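Local coordinates for protein NADH kinase POS5 (Saccharomyces cerevisiae, PDB 3AFO) that phosphorylates NADH, and with about half the preference NAD(+), at the expense of ATP, and so supplies mitochondrial NADPH as a cellular reductant, at residues N200-H205 against I317-E322; V232-P237 against I282-G287; I194-M199 against I306-L311; T213-F218 against S297-S302. One frame throughout, in Å; residues are numbered along the deposited sequence. Where two conformers were deposited one is given.

All four contacts lie in the beta-sandwich part of the chain and join its six-stranded sheet to the nine-stranded sheet facing it. Interactions 1 and 2 sit side by side in the core, their centres about 5 Å apart: strand 201-205 pairs with strand 231-235 in one sheet, strand 316-321 with strand 282-286 in the other, and the protein atoms touching across each contact are apolar. Interaction 4 is also buried, but bridges the same two sheets with T213, whose hydroxyl is hydrogen-bonded to A229 while its methyl meets V299. Interaction 3 lies at the surface, where glutamine amides replace the aliphatic branches. Interaction 1 alone adds direct contacts with the bound NADH, through N200 and D201.

Interaction 1: residues N200-H205 against I317-E322; sequences NDIFLH and IYVINE. With NAI (1,4-dihydronicotinamide adenine dinucleotide), chain C.
I317 pushes its CD1 methyl between two side chains of strand 201-205. This methyl lies 3.9 Å from CD1 of L204, which meets it tip to tip, and 4.0 Å from CG2 of I202, which it slides past. In I317 CG1 stands between the backbone N and the carbonyl carbon (chi1 57°), the rotation that sends CD1 across the gap. The other branch of I202 points to the next partner, its CD1 meeting CG1 of V319 head-on at 3.8 Å. F203 and D201 serve the NADH instead. The ring of F203 lies obliquely by the nicotinamide ribose, with OD1 of D201 in plane at its edge, and Y243 meets it edge-to-face. The D201 carboxylate faces both ribose hydroxyls: O3D is 2.7 Å from OD1, a hydrogen bond whose proton has another acceptor in reach, while O2D approaches OD2 very closely. The amide of N200 meets the N6A and N7A side of the adenine; an alanine here would probably leave that polar edge without its mate and the base freer to shift. Strand 201-205 thus packs a beta-sandwich core, while N200 just before it and D201 at its start form the NE/D motif (Asn-Asp) of NAD kinases.

Interaction 2: residues V232-P237 against I282-G287; sequences VALATP and IRIKIG
The tight part of this contact is built round one methyl, CD1 of I284, which lies 3.9 Å from CG1 of V232 and equally 3.9 Å from CD1 of L234. L234 and I284 reach toward each other tip to tip, whereas V232 crosses I284 at a slant. V232 presents CG1 because this branch is turned between the backbone N and the carbonyl carbon (chi1 68°). In I284 the chain is extended beyond CB (chi2 179°), which carries its terminal methyl deep between the sheets. Packing eases toward I282: its side chain slides past L234 in the opposite direction, with CD1 of I282 4.2 Å from CD2 of L234. L215 covers V232 and I284, and M261 lies against L234 and I282. The outer side of strand 282-286 has another character. R283 turns its CB away from strand 232-235, is partly exposed, and forms a salt bridge with E316 and a cation-pi contact with F218. No hydrogen bond spans the two strands, whose segment axes run nearly antiparallel, 10.7 Å apart. Their cohesion therefore rests on dispersion and the exclusion of water, and the fit of branched aliphatic chains, not bond direction, shapes this contact.

Interaction 3: residues I194-M199 against I306-L311; sequences IVTHAM and IPQQDL
I194 and T196 turn their side chains toward Q308 and Q309, and the contact they make is chiefly of methyl groups against amides. CD1 of I194 lies 3.5 Å from the Q309 atom modelled as OE1, and CG2 of T196 lies 3.5 Å from the Q308 atom modelled as NE2; both amides are probably turned over, but a methyl meets an amide either way. Each pair meets from opposite directions. OG1 of T196 stands between the backbone N and the carbonyl carbon (chi1 47°), which leaves CG2 beside the backbone N, facing the Q308 amide, and the Q308 chain bends at chi2 (-56°). Apolar packing surrounds this spot: V303 touches T196 and Q308, and L185 lies against Q309. Backbone bonding keeps each segment in its own sheet. I194, T196 and A198 bond to strand 174-186, while Q308 and Q309 both bond to L301. That shared partner, with both glutamine side chains directed the same way, is consistent with a classic beta bulge. Off to the side, D310 forms a salt bridge with K300. This is an edge of the beta sandwich, where strand 306-311 is, within this chain, an outermost strand of the six-stranded sheet.

Interaction 4: residues T213-F218 against S297-S302; sequences TNLDIF and SVVKLS
T213 and V299 meet with no ring or side-chain amide between them, and the flat group that T213 meets across the gap is the V298 peptide, whose carbonyl O lies 4.1 Å from CG2 of T213. The F218 ring is at the far end of strand 213-219, where it makes a cation-pi contact with R283 and an edge-to-face contact with F223. Across the gap the T213 and V299 side chains cross at about a right angle. CG2 of T213 touches both branches of V299, at 3.7 Å from CG2 and 3.9 Å from CG1 in one of two deposited conformers. T213 turns this methyl to the valine because OG1 takes the place between the backbone N and the carbonyl carbon (chi1 68°), where it is hydrogen-bonded to the carbonyl O of A229. L215 adds a looser touch, CD2 lying 4.4 Å from CG2 of V299. V298 and V299 both face L311, forming a classic beta bulge. K300 turns its CB away, and in the conformer given its NZ forms a salt bridge with D310 and a hydrogen bond with N208 of the second subunit. I286 packs on both V299 and L215. T213 thus divides its chemistry, spending its hydroxyl on the A229 carbonyl and its methyl on the opposite sheet, so a polar side chain joins an apolar interface with its oxygen satisfied.

Interaction 1: residues N200-H205 against I317-E322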
# COMPACT_ATOMS: atom_id res chain seq x y z
N ASN A 200 -19.98 -12.26 -1.85
CA ASN A 200 -18.60 -11.79 -1.79
C ASN A 200 -18.43 -10.49 -2.55
O ASN A 200 -18.14 -9.43 -1.97
CB ASN A 200 -17.67 -12.82 -2.44
CG ASN A 200 -16.83 -13.59 -1.45
OD1 ASN A 200 -15.93 -14.32 -1.88
ND2 ASN A 200 -17.08 -13.44 -0.16
N ASP A 201 -18.58 -10.59 -3.86
CA ASP A 201 -18.22 -9.48 -4.72
C ASP A 201 -18.77 -9.53 -6.12
O ASP A 201 -19.25 -10.56 -6.61
CB ASP A 201 -16.69 -9.34 -4.78
CG ASP A 201 -15.98 -10.67 -4.99
OD1 ASP A 201 -16.50 -11.57 -5.70
OD2 ASP A 201 -14.86 -10.81 -4.44
N ILE A 202 -18.69 -8.37 -6.77
CA ILE A 202 -18.95 -8.20 -8.18
C ILE A 202 -17.70 -7.56 -8.74
O ILE A 202 -17.23 -6.52 -8.22
CB ILE A 202 -20.17 -7.29 -8.40
CG1 ILE A 202 -21.42 -7.96 -7.82
CG2 ILE A 202 -20.34 -6.96 -9.91
CD1 ILE A 202 -22.39 -7.01 -7.12
N PHE A 203 -17.13 -8.14 -9.79
CA PHE A 203 -15.93 -7.53 -10.38
C PHE A 203 -15.84 -7.56 -11.88
O PHE A 203 -16.43 -8.42 -12.54
CB PHE A 203 -14.61 -8.02 -9.71
CG PHE A 203 -14.35 -9.50 -9.83
CD1 PHE A 203 -13.63 -10.01 -10.90
CD2 PHE A 203 -14.74 -10.36 -8.82
CE1 PHE A 203 -13.36 -11.38 -10.99
CE2 PHE A 203 -14.46 -11.74 -8.90
CZ PHE A 203 -13.78 -12.24 -9.98
N LEU A 204 -15.13 -6.56 -12.40
CA LEU A 204 -14.86 -6.40 -13.81
C LEU A 204 -13.36 -6.59 -13.98
O LEU A 204 -12.57 -6.13 -13.15
CB LEU A 204 -15.28 -5.01 -14.27
CG LEU A 204 -16.78 -4.74 -14.22
CD1 LEU A 204 -17.08 -3.25 -14.38
CD2 LEU A 204 -17.51 -5.54 -15.32
N HIS A 205 -12.95 -7.29 -15.04
CA HIS A 205 -11.54 -7.59 -15.24
C HIS A 205 -11.24 -7.74 -16.73
O HIS A 205 -12.08 -8.25 -17.47
CB HIS A 205 -11.14 -8.86 -14.49
CG HIS A 205 -9.67 -8.96 -14.23
ND1 HIS A 205 -8.77 -9.30 -15.21
CD2 HIS A 205 -8.95 -8.74 -13.11
CE1 HIS A 205 -7.55 -9.29 -14.70
NE2 HIS A 205 -7.63 -8.96 -13.43
N ILE A 317 -23.04 -1.82 -15.55
CA ILE A 317 -23.60 -2.50 -14.39
C ILE A 317 -24.05 -1.49 -13.34
O ILE A 317 -23.41 -0.45 -13.17
CB ILE A 317 -22.62 -3.56 -13.76
CG1 ILE A 317 -21.27 -2.94 -13.37
CG2 ILE A 317 -22.42 -4.74 -14.73
CD1 ILE A 317 -20.39 -3.87 -12.49
N TYR A 318 -25.16 -1.81 -12.67
CA TYR A 318 -25.66 -1.06 -11.53
C TYR A 318 -25.52 -1.95 -10.31
O TYR A 318 -25.91 -3.12 -10.35
CB TYR A 318 -27.14 -0.69 -11.71
CG TYR A 318 -27.41 0.27 -12.84
CD1 TYR A 318 -27.74 1.60 -12.59
CD2 TYR A 318 -27.35 -0.17 -14.17
CE1 TYR A 318 -28.00 2.49 -13.65
CE2 TYR A 318 -27.61 0.70 -15.23
CZ TYR A 318 -27.94 2.02 -14.96
OH TYR A 318 -28.17 2.87 -16.02
N VAL A 319 -24.94 -1.41 -9.24
CA VAL A 319 -24.71 -2.21 -8.05
C VAL A 319 -25.29 -1.52 -6.84
O VAL A 319 -25.00 -0.34 -6.58
CB VAL A 319 -23.20 -2.52 -7.85
CG1 VAL A 319 -22.98 -3.26 -6.53
CG2 VAL A 319 -22.66 -3.37 -9.00
N ILE A 320 -26.13 -2.25 -6.11
CA ILE A 320 -26.77 -1.75 -4.91
C ILE A 320 -26.78 -2.87 -3.88
O ILE A 320 -26.64 -4.04 -4.21
CB ILE A 320 -28.26 -1.28 -5.16
CG1 ILE A 320 -29.10 -2.39 -5.82
CG2 ILE A 320 -28.32 0.02 -5.97
CD1 ILE A 320 -30.65 -2.16 -5.73
N ASN A 321 -26.98 -2.49 -2.62
CA ASN A 321 -27.27 -3.45 -1.57
C ASN A 321 -28.69 -3.96 -1.75
O ASN A 321 -29.55 -3.24 -2.27
CB ASN A 321 -27.14 -2.77 -0.20
CG ASN A 321 -26.95 -3.75 0.92
OD1 ASN A 321 -27.62 -3.68 1.95
ND2 ASN A 321 -26.03 -4.69 0.74
N GLU A 322 -28.94 -5.21 -1.34
CA GLU A 322 -30.28 -5.81 -1.36
C GLU A 322 -31.35 -4.90 -0.72
O GLU A 322 -32.45 -4.71 -1.27
CB GLU A 322 -30.23 -7.16 -0.66
CG GLU A 322 -31.43 -8.03 -0.92
CD GLU A 322 -31.48 -9.24 -0.01
OE1 GLU A 322 -30.46 -9.51 0.67
OE2 GLU A 322 -32.54 -9.90 0.02
PA NAI C . -11.45 -19.74 -5.86
O1A NAI C . -11.14 -21.04 -5.18
O2A NAI C . -10.77 -19.55 -7.32
O5B NAI C . -10.93 -18.51 -5.05
C5B NAI C . -11.17 -18.52 -3.73
C4B NAI C . -9.90 -18.27 -3.00
O4B NAI C . -10.29 -17.10 -2.23
C3B NAI C . -9.91 -19.47 -2.06
O3B NAI C . -8.63 -19.60 -1.44
C2B NAI C . -10.98 -19.05 -1.06
O2B NAI C . -10.80 -19.66 0.21
C1B NAI C . -10.70 -17.55 -0.92
N9A NAI C . -11.93 -16.80 -0.52
C8A NAI C . -13.09 -16.75 -1.17
N7A NAI C . -13.95 -15.98 -0.48
C5A NAI C . -13.31 -15.51 0.59
C6A NAI C . -13.65 -14.67 1.65
N6A NAI C . -14.87 -14.11 1.76
N1A NAI C . -12.72 -14.43 2.60
C2A NAI C . -11.51 -14.96 2.54
N3A NAI C . -11.15 -15.76 1.54
C4A NAI C . -12.02 -16.05 0.57
O3 NAI C . -13.08 -19.53 -6.15
PN NAI C . -14.19 -19.65 -5.00
O1N NAI C . -13.65 -20.41 -3.83
O2N NAI C . -15.42 -20.04 -5.73
O5D NAI C . -14.41 -18.13 -4.44
C5D NAI C . -14.75 -17.08 -5.33
C4D NAI C . -13.99 -15.82 -4.93
O4D NAI C . -12.65 -15.95 -5.47
C3D NAI C . -14.50 -14.57 -5.62
O3D NAI C . -15.64 -14.03 -4.94
C2D NAI C . -13.27 -13.64 -5.50
O2D NAI C . -13.42 -12.79 -4.35
C1D NAI C . -12.11 -14.65 -5.25
N1N NAI C . -11.05 -14.37 -6.23
C2N NAI C . -9.83 -13.92 -5.75
C3N NAI C . -8.79 -13.61 -6.61
C7N NAI C . -7.45 -13.13 -6.00
O7N NAI C . -6.47 -12.87 -6.69
N7N NAI C . -7.44 -13.02 -4.68
C4N NAI C . -8.98 -13.76 -7.99
C5N NAI C . -10.21 -14.21 -8.50
C6N NAI C . -11.26 -14.52 -7.63

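Interaction 2: residues V232-P237 against I282-G287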
# COMPACT_ATOMS: atom_id res chain seq x y z
N VAL A 232 -11.93 -3.65 -11.49
CA VAL A 232 -12.39 -3.08 -10.22
C VAL A 232 -13.29 -4.10 -9.55
O VAL A 232 -13.97 -4.88 -10.24
CB VAL A 232 -13.15 -1.74 -10.47
CG1 VAL A 232 -14.47 -2.00 -11.19
CG2 VAL A 232 -13.39 -0.97 -9.15
N ALA A 233 -13.31 -4.09 -8.22
CA ALA A 233 -14.13 -5.01 -7.44
C ALA A 233 -15.05 -4.20 -6.53
O ALA A 233 -14.60 -3.23 -5.92
CB ALA A 233 -13.25 -5.94 -6.60
N LEU A 234 -16.32 -4.61 -6.48
CA LEU A 234 -17.28 -4.12 -5.51
C LEU A 234 -17.58 -5.27 -4.57
O LEU A 234 -18.00 -6.34 -5.02
CB LEU A 234 -18.57 -3.67 -6.22
CG LEU A 234 -18.29 -2.60 -7.29
CD1 LEU A 234 -19.46 -2.39 -8.21
CD2 LEU A 234 -17.85 -1.28 -6.67
N ALA A 235 -17.35 -5.07 -3.27
CA ALA A 235 -17.40 -6.19 -2.32
C ALA A 235 -18.26 -5.87 -1.12
O ALA A 235 -18.39 -4.71 -0.71
CB ALA A 235 -15.99 -6.58 -1.86
N THR A 236 -18.89 -6.91 -0.58
CA THR A 236 -19.51 -6.82 0.73
C THR A 236 -18.37 -6.86 1.74
O THR A 236 -17.24 -7.21 1.39
CB THR A 236 -20.38 -8.05 1.00
OG1 THR A 236 -19.56 -9.22 0.90
CG2 THR A 236 -21.54 -8.15 -0.00
N PRO A 237 -18.67 -6.55 3.02
CA PRO A 237 -17.72 -6.76 4.11
C PRO A 237 -17.25 -8.21 4.17
O PRO A 237 -16.06 -8.46 4.40
CB PRO A 237 -18.55 -6.40 5.34
CG PRO A 237 -19.47 -5.29 4.81
CD PRO A 237 -19.90 -5.86 3.48
N ILE A 282 -24.41 2.57 -7.28
CA ILE A 282 -23.17 2.54 -8.04
C ILE A 282 -23.48 2.14 -9.46
O ILE A 282 -24.16 1.14 -9.69
CB ILE A 282 -22.14 1.55 -7.43
CG1 ILE A 282 -21.87 1.91 -5.95
CG2 ILE A 282 -20.83 1.56 -8.26
CD1 ILE A 282 -21.08 0.87 -5.15
N ARG A 283 -22.99 2.93 -10.40
CA ARG A 283 -23.08 2.60 -11.81
C ARG A 283 -21.69 2.62 -12.42
O ARG A 283 -20.93 3.59 -12.22
CB ARG A 283 -24.02 3.58 -12.55
CG ARG A 283 -24.10 3.35 -14.07
CD ARG A 283 -25.16 4.24 -14.71
NE ARG A 283 -24.81 5.66 -14.67
CZ ARG A 283 -24.31 6.33 -15.70
NH1 ARG A 283 -24.08 5.72 -16.86
NH2 ARG A 283 -24.03 7.62 -15.57
N ILE A 284 -21.36 1.55 -13.14
CA ILE A 284 -20.09 1.46 -13.87
C ILE A 284 -20.34 1.18 -15.37
O ILE A 284 -20.93 0.16 -15.72
CB ILE A 284 -19.12 0.41 -13.24
CG1 ILE A 284 -18.85 0.75 -11.77
CG2 ILE A 284 -17.81 0.33 -14.06
CD1 ILE A 284 -17.92 -0.24 -11.04
N LYS A 285 -19.91 2.11 -16.21
CA LYS A 285 -20.04 1.98 -17.65
C LYS A 285 -18.69 1.62 -18.28
O LYS A 285 -17.66 2.22 -17.95
CB LYS A 285 -20.58 3.28 -18.24
CG LYS A 285 -20.98 3.19 -19.71
CD LYS A 285 -21.63 4.52 -20.14
CE LYS A 285 -22.15 4.46 -21.58
NZ LYS A 285 -22.65 5.82 -22.00
N ILE A 286 -18.71 0.64 -19.18
CA ILE A 286 -17.52 0.21 -19.90
C ILE A 286 -17.21 1.24 -20.99
O ILE A 286 -18.00 1.41 -21.93
CB ILE A 286 -17.71 -1.20 -20.55
CG1 ILE A 286 -18.30 -2.21 -19.53
CG2 ILE A 286 -16.42 -1.70 -21.18
CD1 ILE A 286 -17.48 -2.40 -18.22
N GLY A 287 -16.08 1.93 -20.84
CA GLY A 287 -15.66 2.93 -21.82
C GLY A 287 -14.51 2.44 -22.68
O GLY A 287 -14.19 1.26 -22.69

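Interaction 3: residues I194-M199 against I306-L311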
# COMPACT_ATOMS: atom_id res chain seq x y z
N ILE A 194 -30.22 -7.86 -16.46
CA ILE A 194 -29.92 -9.18 -15.96
C ILE A 194 -29.44 -9.00 -14.50
O ILE A 194 -28.41 -8.36 -14.25
CB ILE A 194 -28.83 -9.86 -16.81
CG1 ILE A 194 -29.25 -9.88 -18.30
CG2 ILE A 194 -28.54 -11.26 -16.27
CD1 ILE A 194 -28.12 -10.18 -19.31
N VAL A 195 -30.22 -9.53 -13.56
CA VAL A 195 -29.95 -9.38 -12.13
C VAL A 195 -29.23 -10.60 -11.53
O VAL A 195 -29.65 -11.74 -11.71
CB VAL A 195 -31.23 -9.06 -11.33
CG1 VAL A 195 -30.91 -8.66 -9.89
CG2 VAL A 195 -32.05 -7.97 -12.03
N THR A 196 -28.15 -10.33 -10.82
CA THR A 196 -27.44 -11.37 -10.07
C THR A 196 -27.21 -10.91 -8.63
O THR A 196 -27.26 -9.71 -8.33
CB THR A 196 -26.09 -11.74 -10.74
OG1 THR A 196 -25.37 -10.55 -11.08
CG2 THR A 196 -26.32 -12.55 -12.02
N HIS A 197 -26.97 -11.87 -7.74
CA HIS A 197 -26.81 -11.59 -6.33
C HIS A 197 -25.44 -12.07 -5.84
O HIS A 197 -24.98 -13.14 -6.22
CB HIS A 197 -27.94 -12.24 -5.54
CG HIS A 197 -29.29 -11.73 -5.93
ND1 HIS A 197 -29.93 -12.13 -7.08
CD2 HIS A 197 -30.11 -10.84 -5.33
CE1 HIS A 197 -31.09 -11.51 -7.18
NE2 HIS A 197 -31.23 -10.72 -6.12
N ALA A 198 -24.81 -11.24 -5.01
CA ALA A 198 -23.43 -11.48 -4.57
C ALA A 198 -23.30 -11.52 -3.06
O ALA A 198 -23.76 -10.62 -2.36
CB ALA A 198 -22.48 -10.43 -5.16
N MET A 199 -22.62 -12.56 -2.58
CA MET A 199 -22.28 -12.66 -1.16
C MET A 199 -20.89 -12.06 -0.89
O MET A 199 -20.65 -11.46 0.16
CB MET A 199 -22.33 -14.13 -0.76
CG MET A 199 -21.82 -14.45 0.59
SD MET A 199 -22.23 -16.17 0.98
CE MET A 199 -21.68 -16.18 2.66
N ILE A 306 -17.83 -16.40 -10.27
CA ILE A 306 -18.46 -17.07 -11.42
C ILE A 306 -18.54 -16.13 -12.62
O ILE A 306 -19.23 -15.11 -12.56
CB ILE A 306 -19.87 -17.62 -11.04
CG1 ILE A 306 -19.75 -18.65 -9.91
CG2 ILE A 306 -20.57 -18.26 -12.26
CD1 ILE A 306 -18.86 -19.87 -10.27
N PRO A 307 -17.82 -16.46 -13.71
CA PRO A 307 -17.87 -15.63 -14.92
C PRO A 307 -19.29 -15.58 -15.43
O PRO A 307 -19.94 -16.62 -15.52
CB PRO A 307 -16.98 -16.39 -15.91
CG PRO A 307 -16.04 -17.17 -15.02
CD PRO A 307 -16.89 -17.59 -13.87
N GLN A 308 -19.79 -14.38 -15.71
CA GLN A 308 -21.16 -14.21 -16.17
C GLN A 308 -21.15 -14.08 -17.68
O GLN A 308 -21.83 -14.83 -18.38
CB GLN A 308 -21.80 -12.96 -15.55
CG GLN A 308 -21.89 -13.01 -14.03
CD GLN A 308 -22.64 -14.24 -13.53
OE1 GLN A 308 -22.07 -15.11 -12.89
NE2 GLN A 308 -23.92 -14.31 -13.84
N GLN A 309 -20.33 -13.15 -18.15
CA GLN A 309 -20.39 -12.63 -19.50
C GLN A 309 -19.18 -11.80 -19.79
O GLN A 309 -18.61 -11.15 -18.91
CB GLN A 309 -21.57 -11.68 -19.61
CG GLN A 309 -22.80 -12.25 -20.22
CD GLN A 309 -23.77 -11.16 -20.57
OE1 GLN A 309 -24.92 -11.18 -20.15
NE2 GLN A 309 -23.30 -10.18 -21.34
N ASP A 310 -18.79 -11.80 -21.05
CA ASP A 310 -17.90 -10.77 -21.54
C ASP A 310 -18.77 -9.59 -21.88
O ASP A 310 -19.90 -9.75 -22.37
CB ASP A 310 -17.11 -11.30 -22.72
CG ASP A 310 -16.25 -12.47 -22.33
OD1 ASP A 310 -16.20 -12.77 -21.12
OD2 ASP A 310 -15.63 -13.11 -23.21
N LEU A 311 -18.29 -8.40 -21.54
CA LEU A 311 -19.02 -7.17 -21.76
C LEU A 311 -18.33 -6.35 -22.84
O LEU A 311 -17.12 -6.48 -23.07
CB LEU A 311 -19.14 -6.35 -20.47
CG LEU A 311 -19.84 -6.95 -19.24
CD1 LEU A 311 -20.06 -5.86 -18.18
CD2 LEU A 311 -21.15 -7.64 -19.60

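Interaction 4: residues T213-F218 against S297-S302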
# COMPACT_ATOMS: atom_id res chain seq x y z
N THR A 213 -8.83 -2.27 -19.07
CA THR A 213 -10.22 -1.83 -19.08
C THR A 213 -10.24 -0.32 -18.86
O THR A 213 -9.35 0.22 -18.22
CB THR A 213 -11.05 -2.50 -17.96
OG1 THR A 213 -10.60 -2.03 -16.68
CG2 THR A 213 -10.91 -4.03 -17.99
N ASN A 214 -11.25 0.35 -19.40
CA ASN A 214 -11.46 1.77 -19.15
C ASN A 214 -12.87 1.88 -18.62
O ASN A 214 -13.83 1.64 -19.36
CB ASN A 214 -11.31 2.58 -20.43
CG ASN A 214 -9.92 2.46 -21.04
OD1 ASN A 214 -8.96 3.10 -20.59
ND2 ASN A 214 -9.80 1.64 -22.08
N LEU A 215 -13.01 2.23 -17.33
CA LEU A 215 -14.29 2.17 -16.64
C LEU A 215 -14.68 3.51 -16.02
O LEU A 215 -13.88 4.12 -15.29
CB LEU A 215 -14.26 1.12 -15.53
CG LEU A 215 -13.70 -0.26 -15.82
CD1 LEU A 215 -13.67 -1.04 -14.51
CD2 LEU A 215 -14.53 -1.00 -16.88
N ASP A 216 -15.90 3.94 -16.30
CA ASP A 216 -16.43 5.18 -15.75
C ASP A 216 -17.37 4.86 -14.61
O ASP A 216 -18.37 4.15 -14.79
CB ASP A 216 -17.14 6.00 -16.84
CG ASP A 216 -16.18 6.44 -17.93
OD1 ASP A 216 -15.13 7.04 -17.60
OD2 ASP A 216 -16.46 6.18 -19.12
N ILE A 217 -17.03 5.39 -13.44
CA ILE A 217 -17.71 5.05 -12.20
C ILE A 217 -18.54 6.22 -11.71
O ILE A 217 -18.04 7.36 -11.61
CB ILE A 217 -16.67 4.64 -11.10
CG1 ILE A 217 -15.86 3.42 -11.56
CG2 ILE A 217 -17.39 4.36 -9.79
CD1 ILE A 217 -14.61 3.15 -10.75
N PHE A 218 -19.80 5.94 -11.40
CA PHE A 218 -20.73 6.96 -10.91
C PHE A 218 -21.29 6.51 -9.58
O PHE A 218 -21.70 5.35 -9.44
CB PHE A 218 -21.88 7.21 -11.91
CG PHE A 218 -21.42 7.61 -13.31
CD1 PHE A 218 -21.50 8.94 -13.73
CD2 PHE A 218 -20.93 6.66 -14.20
CE1 PHE A 218 -21.08 9.32 -15.01
CE2 PHE A 218 -20.50 7.02 -15.49
CZ PHE A 218 -20.58 8.36 -15.90
N SER A 297 -15.96 -7.72 -26.00
CA SER A 297 -15.32 -8.65 -25.04
C SER A 297 -14.11 -8.02 -24.34
O SER A 297 -13.16 -8.71 -23.99
CB SER A 297 -14.90 -9.95 -25.74
OG SER A 297 -16.02 -10.65 -26.23
N VAL A 298 -14.16 -6.71 -24.14
CA VAL A 298 -13.02 -5.99 -23.57
C VAL A 298 -12.91 -6.19 -22.05
O VAL A 298 -11.82 -5.98 -21.47
CB VAL A 298 -13.00 -4.49 -23.97
CG1 VAL A 298 -12.83 -4.35 -25.48
CG2 VAL A 298 -14.27 -3.75 -23.49
N VAL A 299 -14.02 -6.59 -21.43
CA VAL A 299 -14.08 -6.79 -19.98
C VAL A 299 -14.92 -8.01 -19.60
O VAL A 299 -15.98 -8.25 -20.18
CB VAL A 299 -14.69 -5.57 -19.26
CG1 VAL A 299 -14.40 -5.65 -17.78
CG2 VAL A 299 -14.15 -4.27 -19.84
N LYS A 300 -14.46 -8.76 -18.61
CA LYS A 300 -15.24 -9.88 -18.09
C LYS A 300 -15.97 -9.43 -16.83
O LYS A 300 -15.41 -8.69 -16.02
CB LYS A 300 -14.34 -11.08 -17.79
CG LYS A 300 -15.10 -12.40 -17.65
CD LYS A 300 -14.18 -13.58 -17.32
CE LYS A 300 -13.20 -13.89 -18.44
NZ LYS A 300 -13.86 -14.29 -19.73
N LEU A 301 -17.21 -9.89 -16.67
CA LEU A 301 -17.96 -9.66 -15.45
C LEU A 301 -18.06 -10.97 -14.66
O LEU A 301 -18.51 -12.00 -15.19
CB LEU A 301 -19.36 -9.13 -15.77
CG LEU A 301 -20.35 -9.05 -14.60
CD1 LEU A 301 -19.96 -8.00 -13.56
CD2 LEU A 301 -21.77 -8.79 -15.12
N SER A 302 -17.65 -10.92 -13.39
CA SER A 302 -17.83 -12.05 -12.50
C SER A 302 -18.58 -11.67 -11.24
O SER A 302 -18.46 -10.54 -10.74
CB SER A 302 -16.48 -12.68 -12.14
OG SER A 302 -15.74 -12.99 -13.31